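Local coordinates for protein Aac(6')-ib (Escherichia coli, PDB 2BUE) that probably transfers an acetyl group from acetyl-CoA to the 6'-amino group of aminoglycosides such as kanamycin B, which confers antibiotic resistance, at residues L36-N44 against I82-Y92; W106-I117 against L143-T154. The protein carries 2 engineered substitutions. All coordinates share one frame; numbering follows the deposited sequence. Where two conformers were deposited one is given.

Contact 1: L36-N44 against I82-Y92; sequences LAMLYEWLN and IAMLNGEPIGY
Helix 36-43 crosses strand 88-92 at -72°, with 9.8 Å between the two short axes, and three of its residues, Met38, Leu39 and Trp42, direct their side chains at the hairpin 82-92. Trp42 drives the far end of its six-membered ring into the sheet surface: CZ3 lies 3.3 Å from Gly91 O, and CH2 approaches Pro89 CB at 4.0 Å, the indole and the proline crossing at about a right angle. With CG anti to its carbonyl carbon (chi1 -68°), the indole is swung from the helix toward the strand, and Met38 CG of the preceding helical turn rests on one of its faces, toward the rim. The strand is irregular just where the indole lands. Ile90 and Gly91 both face Ala83, a classic beta bulge in the hairpin whose type I' turn runs from Leu85 to Glu88; both strands belong to the central sheet of the GNAT acetyltransferase fold. With Ile90 and Gly91 both set between them, Pro89 and Tyr92 each point toward the helix; Ile90 points away from it, and its side chain touches Leu131 of helix 131-144. Met38 stays extended through chi2 and bends at chi3 (69°), which sets SD 3.7 Å from Pro89 CG and turns the methyl CE to Ile82 CD1, 4.0 Å away, tip to tip. Farther along, Leu39 CD1 lies 3.8 Å from Tyr92 CD1, and its other methyl, CD2, approaches Tyr92 CE1 at 4.1 Å. The phenol oxygen of Tyr92 is hydrogen-bonded to Gln94, a residue of the ribostamycin pocket.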
loop_
_atom_site.group_PDB
_atom_site.type_symbol
_atom_site.label_atom_id
_atom_site.label_comp_id
_atom_site.label_asym_id
_atom_site.label_seq_id
_atom_site.Cartn_x
_atom_site.Cartn_y
_atom_site.Cartn_z
ATOM N N LEU A 36 11.830 11.750 3.858
ATOM C CA LEU A 36 10.686 12.211 4.650
ATOM C C LEU A 36 10.202 13.591 4.201
ATOM O O LEU A 36 8.992 13.829 4.136
ATOM C CB LEU A 36 10.973 12.185 6.149
ATOM C CG LEU A 36 11.179 10.774 6.725
ATOM C CD1 LEU A 36 11.771 10.890 8.104
ATOM C CD2 LEU A 36 9.861 9.986 6.794
ATOM N N ALA A 37 11.134 14.476 3.865
ATOM C CA ALA A 37 10.730 15.814 3.362
ATOM C C ALA A 37 9.893 15.704 2.090
ATOM O O ALA A 37 8.835 16.379 1.951
ATOM C CB ALA A 37 11.972 16.695 3.111
ATOM N N MET A 38 10.362 14.842 1.180
ATOM C CA MET A 38 9.652 14.544 -0.072
ATOM C C MET A 38 8.274 13.933 0.197
ATOM O O MET A 38 7.265 14.366 -0.377
ATOM C CB MET A 38 10.496 13.613 -0.946
ATOM C CG MET A 38 9.803 13.200 -2.243
ATOM S SD MET A 38 10.843 12.089 -3.213
ATOM C CE MET A 38 10.858 10.597 -2.234
ATOM N N LEU A 39 8.213 12.951 1.087
ATOM C CA LEU A 39 6.923 12.343 1.459
ATOM C C LEU A 39 5.942 13.390 2.042
ATOM O O LEU A 39 4.753 13.408 1.696
ATOM C CB LEU A 39 7.154 11.165 2.414
ATOM C CG LEU A 39 5.882 10.438 2.844
ATOM C CD1 LEU A 39 5.206 9.796 1.610
ATOM C CD2 LEU A 39 6.246 9.418 3.940
ATOM N N TYR A 40 6.459 14.279 2.887
ATOM C CA TYR A 40 5.660 15.385 3.434
ATOM C C TYR A 40 5.044 16.225 2.303
ATOM O O TYR A 40 3.830 16.486 2.289
ATOM C CB TYR A 40 6.533 16.232 4.375
ATOM C CG TYR A 40 5.993 17.626 4.613
ATOM C CD1 TYR A 40 4.817 17.835 5.350
ATOM C CD2 TYR A 40 6.646 18.731 4.075
ATOM C CE1 TYR A 40 4.327 19.139 5.547
ATOM C CE2 TYR A 40 6.176 20.030 4.283
ATOM C CZ TYR A 40 5.026 20.226 5.015
ATOM O OH TYR A 40 4.544 21.494 5.216
ATOM N N GLU A 41 5.875 16.630 1.342
ATOM C CA GLU A 41 5.370 17.356 0.186
ATOM C C GLU A 41 4.234 16.564 -0.500
ATOM O O GLU A 41 3.143 17.111 -0.726
ATOM C CB GLU A 41 6.488 17.701 -0.798
ATOM C CG GLU A 41 5.926 18.411 -2.010
ATOM C CD GLU A 41 6.978 18.894 -3.000
ATOM O OE1 GLU A 41 8.187 18.671 -2.782
ATOM O OE2 GLU A 41 6.540 19.505 -4.009
ATOM N N TRP A 42 4.498 15.287 -0.804
ATOM C CA TRP A 42 3.492 14.412 -1.436
ATOM C C TRP A 42 2.175 14.332 -0.668
ATOM O O TRP A 42 1.089 14.439 -1.269
ATOM C CB TRP A 42 4.053 12.999 -1.609
ATOM C CG TRP A 42 5.164 12.892 -2.608
ATOM C CD1 TRP A 42 5.634 13.869 -3.449
ATOM C CD2 TRP A 42 5.919 11.713 -2.884
ATOM N NE1 TRP A 42 6.657 13.360 -4.236
ATOM C CE2 TRP A 42 6.846 12.036 -3.906
ATOM C CE3 TRP A 42 5.901 10.404 -2.358
ATOM C CZ2 TRP A 42 7.752 11.088 -4.431
ATOM C CZ3 TRP A 42 6.802 9.456 -2.875
ATOM C CH2 TRP A 42 7.707 9.807 -3.915
ATOM N N LEU A 43 2.257 14.119 0.645
ATOM C CA LEU A 43 1.071 13.907 1.469
ATOM C C LEU A 43 0.175 15.151 1.575
ATOM O O LEU A 43 -0.953 15.080 2.058
ATOM C CB LEU A 43 1.439 13.364 2.865
ATOM C CG LEU A 43 2.023 11.943 2.860
ATOM C CD1 LEU A 43 2.471 11.622 4.271
ATOM C CD2 LEU A 43 0.970 10.916 2.373
ATOM N N ASN A 44 0.703 16.283 1.118
ATOM C CA ASN A 44 -0.061 17.524 1.068
ATOM C C ASN A 44 -0.515 17.943 -0.334
ATOM O O ASN A 44 -1.046 19.062 -0.527
ATOM C CB ASN A 44 0.736 18.633 1.773
ATOM C CG ASN A 44 0.691 18.484 3.290
ATOM O OD1 ASN A 44 -0.293 18.869 3.933
ATOM N ND2 ASN A 44 1.748 17.927 3.866
ATOM N N ILE A 82 9.717 3.476 -1.514
ATOM C CA ILE A 82 9.567 4.474 -2.557
ATOM C C ILE A 82 9.517 3.741 -3.896
ATOM O O ILE A 82 10.376 2.893 -4.184
ATOM C CB ILE A 82 10.695 5.554 -2.542
ATOM C CG1 ILE A 82 10.688 6.301 -1.198
ATOM C CG2 ILE A 82 10.501 6.503 -3.760
ATOM C CD1 ILE A 82 9.412 7.124 -0.913
ATOM N N ALA A 83 8.489 4.056 -4.680
ATOM C CA ALA A 83 8.343 3.536 -6.037
ATOM C C ALA A 83 9.156 4.388 -6.992
ATOM O O ALA A 83 9.065 5.635 -6.968
ATOM C CB ALA A 83 6.881 3.530 -6.444
ATOM N N MET A 84 9.923 3.705 -7.847
ATOM C CA MET A 84 10.828 4.361 -8.801
ATOM C C MET A 84 10.468 4.027 -10.248
ATOM O O MET A 84 10.100 2.895 -10.550
ATOM C CB MET A 84 12.267 3.892 -8.558
ATOM C CG MET A 84 12.783 4.088 -7.142
ATOM S SD MET A 84 12.990 5.826 -6.728
ATOM C CE MET A 84 14.252 6.307 -7.933
ATOM N N LEU A 85 10.583 5.023 -11.124
ATOM C CA LEU A 85 10.371 4.833 -12.556
ATOM C C LEU A 85 11.387 5.684 -13.292
ATOM O O LEU A 85 11.461 6.903 -13.076
ATOM C CB LEU A 85 8.955 5.245 -12.966
ATOM C CG LEU A 85 8.628 5.293 -14.469
ATOM C CD1 LEU A 85 8.589 3.863 -15.051
ATOM C CD2 LEU A 85 7.329 6.053 -14.762
ATOM N N ASN A 86 12.187 5.030 -14.138
ATOM C CA ASN A 86 13.252 5.705 -14.893
ATOM C C ASN A 86 14.131 6.593 -14.002
ATOM O O ASN A 86 14.390 7.756 -14.335
ATOM C CB ASN A 86 12.653 6.537 -16.032
ATOM C CG ASN A 86 11.806 5.707 -17.001
ATOM O OD1 ASN A 86 12.159 4.578 -17.358
ATOM N ND2 ASN A 86 10.684 6.281 -17.439
ATOM N N GLY A 87 14.546 6.049 -12.860
ATOM C CA GLY A 87 15.394 6.759 -11.898
ATOM C C GLY A 87 14.759 7.902 -11.111
ATOM O O GLY A 87 15.470 8.605 -10.386
ATOM N N GLU A 88 13.439 8.087 -11.245
ATOM C CA GLU A 88 12.698 9.121 -10.509
ATOM C C GLU A 88 11.762 8.493 -9.474
ATOM O O GLU A 88 11.117 7.486 -9.772
ATOM C CB GLU A 88 11.844 9.992 -11.443
ATOM C CG GLU A 88 12.634 10.845 -12.436
ATOM C CD GLU A 88 13.434 11.939 -11.762
ATOM O OE1 GLU A 88 12.923 12.557 -10.790
ATOM O OE2 GLU A 88 14.578 12.180 -12.203
ATOM N N PRO A 89 11.675 9.096 -8.268
ATOM C CA PRO A 89 10.668 8.654 -7.297
ATOM C C PRO A 89 9.269 9.082 -7.743
ATOM O O PRO A 89 9.030 10.266 -8.013
ATOM C CB PRO A 89 11.099 9.338 -5.995
ATOM C CG PRO A 89 11.854 10.583 -6.433
ATOM C CD PRO A 89 12.497 10.218 -7.763
ATOM N N ILE A 90 8.354 8.120 -7.857
ATOM C CA ILE A 90 7.009 8.419 -8.344
ATOM C C ILE A 90 5.863 8.051 -7.387
ATOM O O ILE A 90 4.689 8.291 -7.677
ATOM C CB ILE A 90 6.753 7.786 -9.749
ATOM C CG1 ILE A 90 6.880 6.254 -9.690
ATOM C CG2 ILE A 90 7.704 8.391 -10.765
ATOM C CD1 ILE A 90 5.884 5.471 -10.530
ATOM N N GLY A 91 6.191 7.486 -6.238
ATOM C CA GLY A 91 5.129 7.177 -5.294
ATOM C C GLY A 91 5.653 6.583 -4.010
ATOM O O GLY A 91 6.869 6.342 -3.863
ATOM N N TYR A 92 4.719 6.349 -3.100
ATOM C CA TYR A 92 5.018 5.789 -1.795
ATOM C C TYR A 92 4.188 4.518 -1.652
ATOM O O TYR A 92 3.035 4.489 -2.066
ATOM C CB TYR A 92 4.631 6.776 -0.680
ATOM C CG TYR A 92 4.636 6.150 0.699
ATOM C CD1 TYR A 92 5.812 6.090 1.458
ATOM C CD2 TYR A 92 3.453 5.620 1.256
ATOM C CE1 TYR A 92 5.810 5.501 2.741
ATOM C CE2 TYR A 92 3.441 5.013 2.542
ATOM C CZ TYR A 92 4.643 4.968 3.267
ATOM O OH TYR A 92 4.672 4.406 4.521
#

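Contact 2: W106-I117 against L143-T154; sequences WEEETDPGVRGI and LFNDPEVTKIQT. With CA (calcium ion), chain D; RIO (ribostamycin), chain C.
Over one face of the Trp106 indole stands the amide nitrogen of Gln153, NE2 lying 3.2 Å from CE2 and above the ring centre, with amide and ring planes 70° apart; at the edge, in the ring plane, N1 of ribostamycin comes within 3.0 Å of Trp106 NE1. Tyr96 also meets the indole, nearly parallel to it, and its OH accepts a hydrogen bond from Gln153 NE2, while Tyr187 engages OE1. Gln153 is thus held on both amide atoms and probably helps to position Trp106, a residue of the ribostamycin pocket. The backbones beneath form the parallel strand pair of a beta-alpha-beta unit: strand 114-121, helix 131-144, strand 151-154. Its ladder is Arg115 N to Lys151 O, Gln153 N to Arg115 O and Ile117 N to Gln153 O, the last more bent. On the helix side, Ile117 CG2 and Leu143 CD1 are packed tightly at 3.4 Å. The Arg115 guanidinium has Val149 CG2 over one face, and in its plane lie Pro112 O, reached by NH1 in an almost straight bond (179°), and two waters that lead to Asp146. Direct charge contact is absent, Arg115 NH2 and Asp146 OD2 being 4.3 Å apart. Waters likewise join Glu109 to Gln153 and Lys151. Two Asx turns shape the loops: Asp111 OD1 takes Gly113 N, and Asp146 OD1 takes Glu148 N. Glu148 OE2 binds the calcium ion at 2.3 Å. Across the loops Thr150 OG1, placed between its backbone N and carbonyl carbon (chi1 51°), donates to Asp111 OD2 over 2.7 Å, meeting it from above the carboxylate plane.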
loop_
_atom_site.group_PDB
_atom_site.type_symbol
_atom_site.label_atom_id
_atom_site.label_comp_id
_atom_site.label_asym_id
_atom_site.label_seq_id
_atom_site.Cartn_x
_atom_site.Cartn_y
_atom_site.Cartn_z
ATOM N N TRP A 106 -7.364 -5.445 12.023
ATOM C CA TRP A 106 -7.246 -6.870 11.668
ATOM C C TRP A 106 -7.334 -7.781 12.882
ATOM O O TRP A 106 -6.582 -8.746 12.999
ATOM C CB TRP A 106 -5.970 -7.132 10.802
ATOM C CG TRP A 106 -5.868 -6.027 9.791
ATOM C CD1 TRP A 106 -4.869 -5.101 9.673
ATOM C CD2 TRP A 106 -6.876 -5.654 8.837
ATOM N NE1 TRP A 106 -5.174 -4.188 8.688
ATOM C CE2 TRP A 106 -6.400 -4.498 8.156
ATOM C CE3 TRP A 106 -8.118 -6.197 8.472
ATOM C CZ2 TRP A 106 -7.141 -3.857 7.150
ATOM C CZ3 TRP A 106 -8.875 -5.547 7.469
ATOM C CH2 TRP A 106 -8.366 -4.401 6.806
ATOM N N GLU A 107 -8.292 -7.491 13.763
ATOM C CA GLU A 107 -8.412 -8.222 15.035
ATOM C C GLU A 107 -8.894 -9.673 14.905
ATOM O O GLU A 107 -8.756 -10.469 15.855
ATOM C CB GLU A 107 -9.295 -7.440 16.013
ATOM C CG GLU A 107 -8.675 -6.126 16.470
ATOM C CD GLU A 107 -9.487 -5.425 17.536
ATOM O OE1 GLU A 107 -10.720 -5.625 17.577
ATOM O OE2 GLU A 107 -8.884 -4.662 18.320
ATOM N N GLU A 108 -9.461 -10.021 13.750
ATOM C CA GLU A 108 -9.869 -11.424 13.472
ATOM C C GLU A 108 -8.786 -12.229 12.767
ATOM O O GLU A 108 -8.950 -13.440 12.549
ATOM C CB GLU A 108 -11.151 -11.513 12.628
ATOM C CG GLU A 108 -12.308 -10.602 13.057
ATOM C CD GLU A 108 -12.517 -10.533 14.557
ATOM O OE1 GLU A 108 -12.560 -11.600 15.223
ATOM O OE2 GLU A 108 -12.655 -9.394 15.075
ATOM N N GLU A 109 -7.695 -11.563 12.376
ATOM C CA GLU A 109 -6.633 -12.283 11.675
ATOM C C GLU A 109 -5.971 -13.326 12.594
ATOM O O GLU A 109 -5.825 -13.095 13.803
ATOM C CB GLU A 109 -5.589 -11.318 11.108
ATOM C CG GLU A 109 -4.530 -12.015 10.234
ATOM C CD GLU A 109 -5.136 -12.772 9.064
ATOM O OE1 GLU A 109 -5.541 -12.108 8.092
ATOM O OE2 GLU A 109 -5.170 -14.025 9.093
ATOM N N THR A 110 -5.616 -14.470 12.012
ATOM C CA THR A 110 -4.912 -15.528 12.737
ATOM C C THR A 110 -3.628 -15.980 12.034
ATOM O O THR A 110 -2.781 -16.656 12.651
ATOM C CB THR A 110 -5.836 -16.769 12.942
ATOM O OG1 THR A 110 -6.135 -17.357 11.679
ATOM C CG2 THR A 110 -7.148 -16.350 13.609
ATOM N N ASP A 111 -3.466 -15.596 10.767
ATOM C CA ASP A 111 -2.355 -16.090 9.946
ATOM C C ASP A 111 -1.226 -15.047 9.904
ATOM O O ASP A 111 -1.403 -13.987 9.336
ATOM C CB ASP A 111 -2.871 -16.415 8.536
ATOM C CG ASP A 111 -1.772 -16.904 7.582
ATOM O OD1 ASP A 111 -0.578 -17.019 7.981
ATOM O OD2 ASP A 111 -2.114 -17.221 6.421
ATOM N N PRO A 112 -0.055 -15.351 10.502
ATOM C CA PRO A 112 1.005 -14.335 10.535
ATOM C C PRO A 112 1.640 -14.088 9.149
ATOM O O PRO A 112 2.460 -13.161 9.007
ATOM C CB PRO A 112 2.044 -14.951 11.489
ATOM C CG PRO A 112 1.908 -16.395 11.296
ATOM C CD PRO A 112 0.390 -16.622 11.109
ATOM N N GLY A 113 1.275 -14.913 8.160
ATOM C CA GLY A 113 1.762 -14.795 6.778
ATOM C C GLY A 113 1.013 -13.767 5.934
ATOM O O GLY A 113 1.412 -13.465 4.796
ATOM N N VAL A 114 -0.092 -13.250 6.477
ATOM C CA VAL A 114 -0.897 -12.278 5.741
ATOM C C VAL A 114 -0.210 -10.893 5.767
ATOM O O VAL A 114 0.195 -10.414 6.837
ATOM C CB VAL A 114 -2.348 -12.200 6.290
ATOM C CG1 VAL A 114 -3.134 -11.125 5.537
ATOM C CG2 VAL A 114 -3.035 -13.570 6.157
ATOM N N ARG A 115 -0.050 -10.280 4.590
ATOM C CA ARG A 115 0.554 -8.945 4.472
ATOM C C ARG A 115 -0.458 -8.024 3.817
ATOM O O ARG A 115 -1.147 -8.456 2.895
ATOM C CB ARG A 115 1.795 -8.953 3.584
ATOM C CG ARG A 115 2.885 -9.890 4.067
ATOM C CD ARG A 115 3.679 -9.251 5.226
ATOM N NE ARG A 115 4.635 -10.227 5.761
ATOM C CZ ARG A 115 4.324 -11.148 6.670
ATOM N NH1 ARG A 115 3.084 -11.236 7.161
ATOM N NH2 ARG A 115 5.250 -11.999 7.087
ATOM N N GLY A 116 -0.558 -6.786 4.299
ATOM C CA GLY A 116 -1.408 -5.823 3.607
ATOM C C GLY A 116 -0.547 -4.769 2.942
ATOM O O GLY A 116 0.632 -4.609 3.282
ATOM N N ILE A 117 -1.139 -4.040 2.013
ATOM C CA ILE A 117 -0.433 -2.966 1.320
ATOM C C ILE A 117 -1.294 -1.700 1.232
ATOM O O ILE A 117 -2.545 -1.774 1.229
ATOM C CB ILE A 117 0.010 -3.393 -0.092
ATOM C CG1 ILE A 117 -1.205 -3.829 -0.943
ATOM C CG2 ILE A 117 1.032 -4.561 -0.000
ATOM C CD1 ILE A 117 -0.872 -4.024 -2.457
ATOM N N LEU A 143 6.448 -9.127 -2.160
ATOM C CA LEU A 143 5.932 -9.796 -0.986
ATOM C C LEU A 143 5.917 -11.326 -1.119
ATOM O O LEU A 143 6.296 -12.023 -0.178
ATOM C CB LEU A 143 4.555 -9.227 -0.594
ATOM C CG LEU A 143 4.612 -7.776 -0.090
ATOM C CD1 LEU A 143 3.181 -7.173 0.014
ATOM C CD2 LEU A 143 5.327 -7.668 1.262
ATOM N N PHE A 144 5.478 -11.849 -2.268
ATOM C CA PHE A 144 5.471 -13.305 -2.440
ATOM C C PHE A 144 6.898 -13.888 -2.562
ATOM O O PHE A 144 7.094 -15.087 -2.435
ATOM C CB PHE A 144 4.576 -13.725 -3.602
ATOM C CG PHE A 144 3.094 -13.639 -3.285
ATOM C CD1 PHE A 144 2.590 -14.186 -2.091
ATOM C CD2 PHE A 144 2.197 -13.078 -4.205
ATOM C CE1 PHE A 144 1.204 -14.152 -1.803
ATOM C CE2 PHE A 144 0.810 -13.016 -3.926
ATOM C CZ PHE A 144 0.321 -13.547 -2.739
ATOM N N ASN A 145 7.881 -13.033 -2.789
ATOM C CA ASN A 145 9.279 -13.516 -2.755
ATOM C C ASN A 145 9.791 -13.718 -1.332
ATOM O O ASN A 145 10.920 -14.200 -1.100
ATOM C CB ASN A 145 10.185 -12.579 -3.560
ATOM C CG ASN A 145 10.140 -12.886 -5.043
ATOM O OD1 ASN A 145 9.842 -14.028 -5.430
ATOM N ND2 ASN A 145 10.440 -11.878 -5.891
ATOM N N ASP A 146 8.952 -13.369 -0.362
ATOM C CA ASP A 146 9.148 -13.866 0.988
ATOM C C ASP A 146 8.323 -15.142 1.138
ATOM O O ASP A 146 7.077 -15.072 1.157
ATOM C CB ASP A 146 8.701 -12.804 2.017
ATOM C CG ASP A 146 8.846 -13.286 3.459
ATOM O OD1 ASP A 146 9.188 -14.460 3.691
ATOM O OD2 ASP A 146 8.599 -12.479 4.376
ATOM N N PRO A 147 8.990 -16.324 1.235
ATOM C CA PRO A 147 8.202 -17.584 1.253
ATOM C C PRO A 147 7.247 -17.739 2.442
ATOM O O PRO A 147 6.328 -18.583 2.386
ATOM C CB PRO A 147 9.279 -18.693 1.252
ATOM C CG PRO A 147 10.499 -18.006 1.750
ATOM C CD PRO A 147 10.444 -16.584 1.313
ATOM N N GLU A 148 7.419 -16.916 3.480
ATOM C CA GLU A 148 6.538 -16.964 4.637
ATOM C C GLU A 148 5.161 -16.320 4.362
ATOM O O GLU A 148 4.211 -16.517 5.121
ATOM C CB GLU A 148 7.200 -16.255 5.796
ATOM C CG GLU A 148 8.399 -16.990 6.328
ATOM C CD GLU A 148 8.925 -16.316 7.566
ATOM O OE1 GLU A 148 8.115 -15.773 8.339
ATOM O OE2 GLU A 148 10.135 -16.301 7.752
ATOM N N VAL A 149 5.101 -15.527 3.303
ATOM C CA VAL A 149 3.878 -14.749 3.006
ATOM C C VAL A 149 2.851 -15.645 2.309
ATOM O O VAL A 149 3.169 -16.332 1.341
ATOM C CB VAL A 149 4.233 -13.530 2.139
ATOM C CG1 VAL A 149 2.934 -12.870 1.619
ATOM C CG2 VAL A 149 5.102 -12.546 2.938
ATOM N N THR A 150 1.610 -15.618 2.793
ATOM C CA THR A 150 0.573 -16.559 2.323
ATOM C C THR A 150 -0.501 -15.899 1.457
ATOM O O THR A 150 -1.104 -16.529 0.577
ATOM C CB THR A 150 -0.144 -17.181 3.523
ATOM O OG1 THR A 150 -0.589 -16.138 4.412
ATOM C CG2 THR A 150 0.821 -18.139 4.271
ATOM N N LYS A 151 -0.715 -14.614 1.716
ATOM C CA LYS A 151 -1.840 -13.898 1.102
ATOM C C LYS A 151 -1.589 -12.411 1.276
ATOM O O LYS A 151 -1.027 -12.013 2.303
ATOM C CB LYS A 151 -3.128 -14.265 1.866
ATOM C CG LYS A 151 -4.383 -13.588 1.305
ATOM C CD LYS A 151 -5.627 -14.214 1.937
ATOM C CE LYS A 151 -5.831 -13.754 3.371
ATOM N NZ LYS A 151 -6.961 -14.518 4.071
ATOM N N ILE A 152 -1.938 -11.619 0.262
ATOM C CA ILE A 152 -1.844 -10.169 0.413
ATOM C C ILE A 152 -3.252 -9.621 0.472
ATOM O O ILE A 152 -4.147 -10.131 -0.199
ATOM C CB ILE A 152 -1.024 -9.520 -0.705
ATOM C CG1 ILE A 152 0.336 -10.234 -0.833
ATOM C CG2 ILE A 152 -0.825 -8.022 -0.441
ATOM C CD1 ILE A 152 1.071 -9.902 -2.102
ATOM N N GLN A 153 -3.438 -8.617 1.332
ATOM C CA GLN A 153 -4.747 -7.952 1.464
ATOM C C GLN A 153 -4.602 -6.473 1.190
ATOM O O GLN A 153 -3.496 -5.890 1.294
ATOM C CB GLN A 153 -5.349 -8.155 2.861
ATOM C CG GLN A 153 -4.532 -7.420 3.950
ATOM C CD GLN A 153 -5.118 -7.578 5.344
ATOM O OE1 GLN A 153 -5.587 -8.659 5.732
ATOM N NE2 GLN A 153 -5.046 -6.508 6.125
ATOM N N THR A 154 -5.719 -5.839 0.851
ATOM C CA THR A 154 -5.765 -4.373 0.859
ATOM C C THR A 154 -7.201 -3.957 1.215
ATOM O O THR A 154 -8.097 -4.795 1.160
ATOM C CB THR A 154 -5.290 -3.754 -0.460
ATOM O OG1 THR A 154 -5.067 -2.334 -0.282
ATOM C CG2 THR A 154 -6.279 -4.029 -1.580
HETATM CA CA CA D . 12.123 -15.783 6.807
HETATM O O1 RIO C . 0.082 5.440 6.748
HETATM C C1 RIO C . 1.057 5.067 7.732
HETATM C C2 RIO C . 0.378 5.054 9.108
HETATM O O2 RIO C . -1.023 4.726 9.010
HETATM C C3 RIO C . -1.197 3.309 9.172
HETATM O O3 RIO C . -1.515 2.687 7.910
HETATM C C4 RIO C . -2.759 1.882 7.940
HETATM C C5 RIO C . -2.494 0.425 8.417
HETATM O O4 RIO C . -2.005 0.420 9.747
HETATM C C6 RIO C . -3.721 -0.499 8.316
HETATM N N1 RIO C . -3.298 -1.896 8.626
HETATM C C7 RIO C . -4.312 -0.453 6.880
HETATM C C8 RIO C . -4.662 0.999 6.493
HETATM N N2 RIO C . -5.299 0.989 5.145
HETATM C C9 RIO C . -3.383 1.906 6.514
HETATM O O5 RIO C . -3.873 3.257 6.275
HETATM C C10 RIO C . -3.034 4.027 5.412
HETATM O O6 RIO C . -3.349 3.794 4.061
HETATM C C11 RIO C . -4.655 4.298 3.605
HETATM C C12 RIO C . -4.689 4.073 2.074
HETATM N N3 RIO C . -4.963 2.660 1.768
HETATM C C13 RIO C . -4.825 5.810 3.946
HETATM O O7 RIO C . -6.185 6.187 3.624
HETATM C C14 RIO C . -4.539 6.052 5.448
HETATM O O8 RIO C . -4.712 7.447 5.831
HETATM C C15 RIO C . -3.146 5.524 5.829
HETATM N N4 RIO C . -2.865 5.679 7.256
HETATM C C16 RIO C . 0.121 2.794 9.807
HETATM O O9 RIO C . -0.221 2.254 11.073
HETATM C C17 RIO C . 0.937 4.064 10.105
HETATM O O10 RIO C . 0.570 4.523 11.436
HETATM O O HOH W 1 -6.311 -9.507 8.192
HETATM O O HOH W 2 -7.331 -12.656 6.256
HETATM O O HOH W 3 -6.313 -15.565 7.116
HETATM O O HOH W 4 7.182 -10.049 4.513
HETATM O O HOH W 5 7.805 -12.800 6.817
HETATM O O HOH W 6 11.047 -13.858 5.812
HETATM O O HOH W 7 13.136 -16.655 8.809
HETATM O O HOH W 8 12.633 -18.215 6.900
#

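In the fold
From the N terminus, strand 26-30 leads into helix 36-43, and contact 1 closes the loop of 37 residues, nearly half of them helical, that brings the chain back to strands 78-85 and 88-97. The chain then continues along 88-97 and through the loop that begins contact 2 to strand 114-121, its antiparallel neighbour; contact 2 closes a second loop of 25 residues, through helix 131-144, on strand 151-154. The two are thus in series, neither nesting nor crossing. Their centres lie 25 Å apart, on opposite sides of the chain's centre, yet the same mixed sheet joins them: contact 1 lays helix 36-43 against strands 78-85 and 88-97, and contact 2 pairs two central strands.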